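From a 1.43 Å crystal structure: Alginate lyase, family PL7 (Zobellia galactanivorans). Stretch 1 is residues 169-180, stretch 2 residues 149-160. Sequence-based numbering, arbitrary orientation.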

# COMPACT_ATOMS: atom_id res chain seq x y z
N GLY A 169 11.42 15.38 7.51
CA GLY A 169 10.74 15.61 6.21
C GLY A 169 10.77 14.42 5.28
O GLY A 169 11.68 13.59 5.39
N SER A 170 9.77 14.29 4.39
CA SER A 170 9.78 13.15 3.44
C SER A 170 11.09 13.15 2.63
O SER A 170 11.71 14.21 2.40
CB SER A 170 8.56 13.31 2.55
OG SER A 170 8.66 14.52 1.78
N GLN A 171 11.47 11.99 2.12
CA GLN A 171 12.77 11.86 1.39
C GLN A 171 12.44 11.26 0.02
O GLN A 171 11.55 10.39 -0.14
CB GLN A 171 13.74 10.94 2.10
CG GLN A 171 14.18 11.57 3.41
CD GLN A 171 15.19 10.75 4.18
OE1 GLN A 171 15.96 10.03 3.57
NE2 GLN A 171 15.23 10.88 5.47
N THR A 172 13.12 11.76 -1.00
CA THR A 172 12.94 11.27 -2.36
C THR A 172 14.29 10.83 -2.96
O THR A 172 15.34 11.31 -2.61
CB THR A 172 12.31 12.31 -3.32
OG1 THR A 172 13.17 13.47 -3.39
CG2 THR A 172 10.89 12.71 -2.84
N PHE A 173 14.16 9.93 -3.92
CA PHE A 173 15.30 9.27 -4.56
C PHE A 173 15.05 9.13 -6.04
O PHE A 173 14.03 8.53 -6.46
CB PHE A 173 15.58 7.89 -3.90
CG PHE A 173 15.74 7.99 -2.43
CD1 PHE A 173 17.01 8.21 -1.90
CD2 PHE A 173 14.64 7.85 -1.51
CE1 PHE A 173 17.19 8.43 -0.52
CE2 PHE A 173 14.83 8.09 -0.16
CZ PHE A 173 16.12 8.27 0.37
N SER A 174 15.99 9.67 -6.85
CA SER A 174 15.89 9.48 -8.32
C SER A 174 16.21 8.09 -8.87
O SER A 174 16.85 7.29 -8.18
CB SER A 174 16.75 10.55 -8.99
OG SER A 174 16.35 11.81 -8.44
N GLY A 175 15.81 7.88 -10.13
CA GLY A 175 16.31 6.76 -10.91
C GLY A 175 15.38 5.55 -10.90
O GLY A 175 15.80 4.46 -11.24
N TYR A 176 14.12 5.73 -10.58
CA TYR A 176 13.13 4.70 -10.63
C TYR A 176 12.27 4.83 -11.92
O TYR A 176 12.27 5.88 -12.60
CB TYR A 176 12.26 4.68 -9.34
CG TYR A 176 13.14 4.31 -8.16
CD1 TYR A 176 13.97 5.28 -7.52
CD2 TYR A 176 13.22 2.97 -7.74
CE1 TYR A 176 14.87 4.90 -6.53
CE2 TYR A 176 14.03 2.61 -6.71
CZ TYR A 176 14.84 3.59 -6.12
OH TYR A 176 15.71 3.18 -5.11
N SER A 177 11.48 3.80 -12.17
CA SER A 177 10.62 3.92 -13.39
C SER A 177 9.38 3.10 -13.26
O SER A 177 9.31 2.11 -12.56
CB SER A 177 11.28 3.81 -14.75
OG SER A 177 11.80 2.56 -14.82
N LEU A 178 8.38 3.54 -14.05
CA LEU A 178 7.16 2.79 -14.26
C LEU A 178 7.45 1.54 -15.14
O LEU A 178 8.38 1.54 -15.91
CB LEU A 178 6.08 3.62 -14.91
CG LEU A 178 5.68 4.83 -14.05
CD1 LEU A 178 4.51 5.61 -14.67
CD2 LEU A 178 5.31 4.50 -12.60
N ASP A 179 6.55 0.54 -15.07
CA ASP A 179 6.64 -0.69 -15.85
C ASP A 179 7.96 -1.33 -15.69
O ASP A 179 8.42 -1.99 -16.58
CB ASP A 179 6.41 -0.33 -17.32
CG ASP A 179 5.05 0.33 -17.57
OD1 ASP A 179 4.05 -0.06 -16.96
OD2 ASP A 179 5.01 1.37 -18.31
N THR A 180 8.49 -1.41 -14.46
CA THR A 180 9.81 -1.87 -14.14
C THR A 180 9.73 -2.69 -12.89
O THR A 180 9.21 -2.22 -11.86
CB THR A 180 10.81 -0.75 -13.97
OG1 THR A 180 10.92 -0.04 -15.20
CG2 THR A 180 12.18 -1.25 -13.59
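Stretch 2 (149-160) NQSSGSVKLKIS

Stretch 2 runs antiparallel to stretch 1 as a neighbouring β-strand. The N-to-C axes make 114° rather than 180°, with a closest approach of 4.4 Å, so the pair is strongly twisted; extended backbone angles, such as -130/128 at Lys-158, mark the strand. The register is fixed by paired amides. Ile-159 N donates to Gln-171 O (2.8 Å) and Gln-171 N to Ile-159 O (3.2 Å); Phe-173 N to Leu-157 O (2.8 Å) and Leu-157 N to Phe-173 O (3.0 Å) repeat the pattern.

Beyond Phe-173 the pairing slips by one residue. Tyr-176 faces Val-155, so Ser-174 and Gly-175 form a β-bulge, with Gly-175 at phi/psi 97/21. Val-155 N to Tyr-176 O is short (2.9 Å, 168°), whereas the return bond from Tyr-176 N to Val-155 O is weak (3.3 Å, 139°). Water 2 fits at the bulge, accepting from Gly-175 N (2.6 Å) and donating to Val-155 O (2.7 Å).

On one sheet face, Leu-157 is the bump that meets both aromatic rings. Its CB lies over the face of the Tyr-176 ring, 3.8 Å from the centroid and 20° off the normal, while its CD2 is 4.0 Å from Phe-173 CD2. Ile-159 CG1 packs at the edge of the Phe-173 ring, 3.9 Å from CE2, and Val-155 CG2 lies 3.9 Å from Tyr-176 CB. The other face is more open: Thr-172 CG2 rests against Lys-158 CG at 3.7 Å.

One residue on from the Ser-177/Ser-154 pair, Leu-178 N donates to Gly-153 O (2.9 Å, 165°). The Leu-178 side chain fills a hollow lined by Gln-150, Ser-151, Ser-152 and Val-155: CD1 approaches Gln-150 O at 3.4 Å and Ser-152 N at 3.6 Å, and CD2 meets Val-155 CG1 at 3.8 Å. Gln-150 NE2 braces that hollow through hydrogen bonds to Ser-152 O (2.8 Å) and Ser-154 O (2.9 Å).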

# COMPACT_ATOMS: atom_id res chain seq x y z
N ASN A 149 -1.24 11.52 -14.14
CA ASN A 149 -1.57 10.48 -15.20
C ASN A 149 -0.36 9.92 -15.89
O ASN A 149 -0.54 9.41 -17.03
CB ASN A 149 -2.62 11.04 -16.17
CG ASN A 149 -3.81 11.51 -15.38
OD1 ASN A 149 -4.29 12.61 -15.64
ND2 ASN A 149 -4.31 10.64 -14.49
N GLN A 150 0.78 9.89 -15.19
CA GLN A 150 1.98 9.32 -15.89
C GLN A 150 1.80 7.83 -16.24
O GLN A 150 1.43 7.00 -15.35
CB GLN A 150 3.22 9.53 -15.02
CG GLN A 150 4.51 9.27 -15.81
CD GLN A 150 5.76 9.62 -15.06
OE1 GLN A 150 5.71 10.40 -14.04
NE2 GLN A 150 6.86 9.09 -15.47
N SER A 151 2.08 7.45 -17.50
CA SER A 151 1.87 6.14 -18.01
C SER A 151 3.17 5.37 -18.30
O SER A 151 3.15 4.18 -18.62
CB SER A 151 0.95 6.28 -19.24
OG SER A 151 1.58 7.16 -20.17
N SER A 152 4.32 6.06 -18.28
CA SER A 152 5.64 5.41 -18.60
C SER A 152 6.70 6.31 -18.08
O SER A 152 6.45 7.48 -17.77
CB SER A 152 5.72 5.30 -20.08
OG SER A 152 5.89 6.56 -20.68
N GLY A 153 7.89 5.76 -17.92
CA GLY A 153 9.08 6.55 -17.71
C GLY A 153 9.47 6.73 -16.28
O GLY A 153 9.16 5.95 -15.38
N SER A 154 10.20 7.83 -16.10
CA SER A 154 10.99 8.02 -14.87
C SER A 154 10.17 8.60 -13.76
O SER A 154 9.37 9.51 -13.98
CB SER A 154 12.16 8.88 -15.08
OG SER A 154 11.79 10.06 -15.77
N VAL A 155 10.32 8.09 -12.54
CA VAL A 155 9.65 8.60 -11.34
C VAL A 155 10.65 8.63 -10.20
O VAL A 155 11.80 8.08 -10.30
CB VAL A 155 8.44 7.65 -10.98
CG1 VAL A 155 7.38 7.66 -12.07
CG2 VAL A 155 8.91 6.22 -10.70
N LYS A 156 10.21 9.22 -9.10
CA LYS A 156 11.05 9.11 -7.89
C LYS A 156 10.43 8.20 -6.85
O LYS A 156 9.19 8.15 -6.70
CB LYS A 156 11.29 10.48 -7.27
CG LYS A 156 12.13 11.37 -8.18
CD LYS A 156 12.31 12.73 -7.49
CE LYS A 156 13.18 13.62 -8.36
NZ LYS A 156 13.58 14.84 -7.59
N LEU A 157 11.28 7.43 -6.16
CA LEU A 157 10.88 6.79 -4.96
C LEU A 157 10.69 7.89 -3.89
O LEU A 157 11.60 8.72 -3.65
CB LEU A 157 11.96 5.79 -4.53
CG LEU A 157 11.74 5.06 -3.25
CD1 LEU A 157 10.59 4.05 -3.27
CD2 LEU A 157 13.04 4.43 -2.75
N LYS A 158 9.58 7.82 -3.16
CA LYS A 158 9.35 8.83 -2.07
C LYS A 158 8.99 8.05 -0.82
O LYS A 158 8.07 7.22 -0.86
CB LYS A 158 8.26 9.81 -2.47
CG LYS A 158 8.02 10.84 -1.43
CD LYS A 158 7.16 11.98 -2.01
CE LYS A 158 7.01 13.09 -0.95
NZ LYS A 158 6.23 14.25 -1.57
N ILE A 159 9.71 8.36 0.28
CA ILE A 159 9.48 7.69 1.56
C ILE A 159 8.78 8.67 2.48
O ILE A 159 9.38 9.69 2.85
CB ILE A 159 10.79 7.24 2.14
CG1 ILE A 159 11.56 6.28 1.11
CG2 ILE A 159 10.52 6.51 3.46
CD1 ILE A 159 10.80 5.06 0.75
N SER A 160 7.54 8.33 2.80
CA SER A 160 6.72 9.24 3.65
C SER A 160 6.25 8.42 4.87
O SER A 160 6.78 7.37 5.14
CB SER A 160 5.56 9.77 2.81
OG SER A 160 6.01 10.62 1.77
O HOH W 1 9.01 3.15 -17.97
O HOH W 2 13.98 9.06 -11.52
O HOH W 3 15.42 13.37 -5.35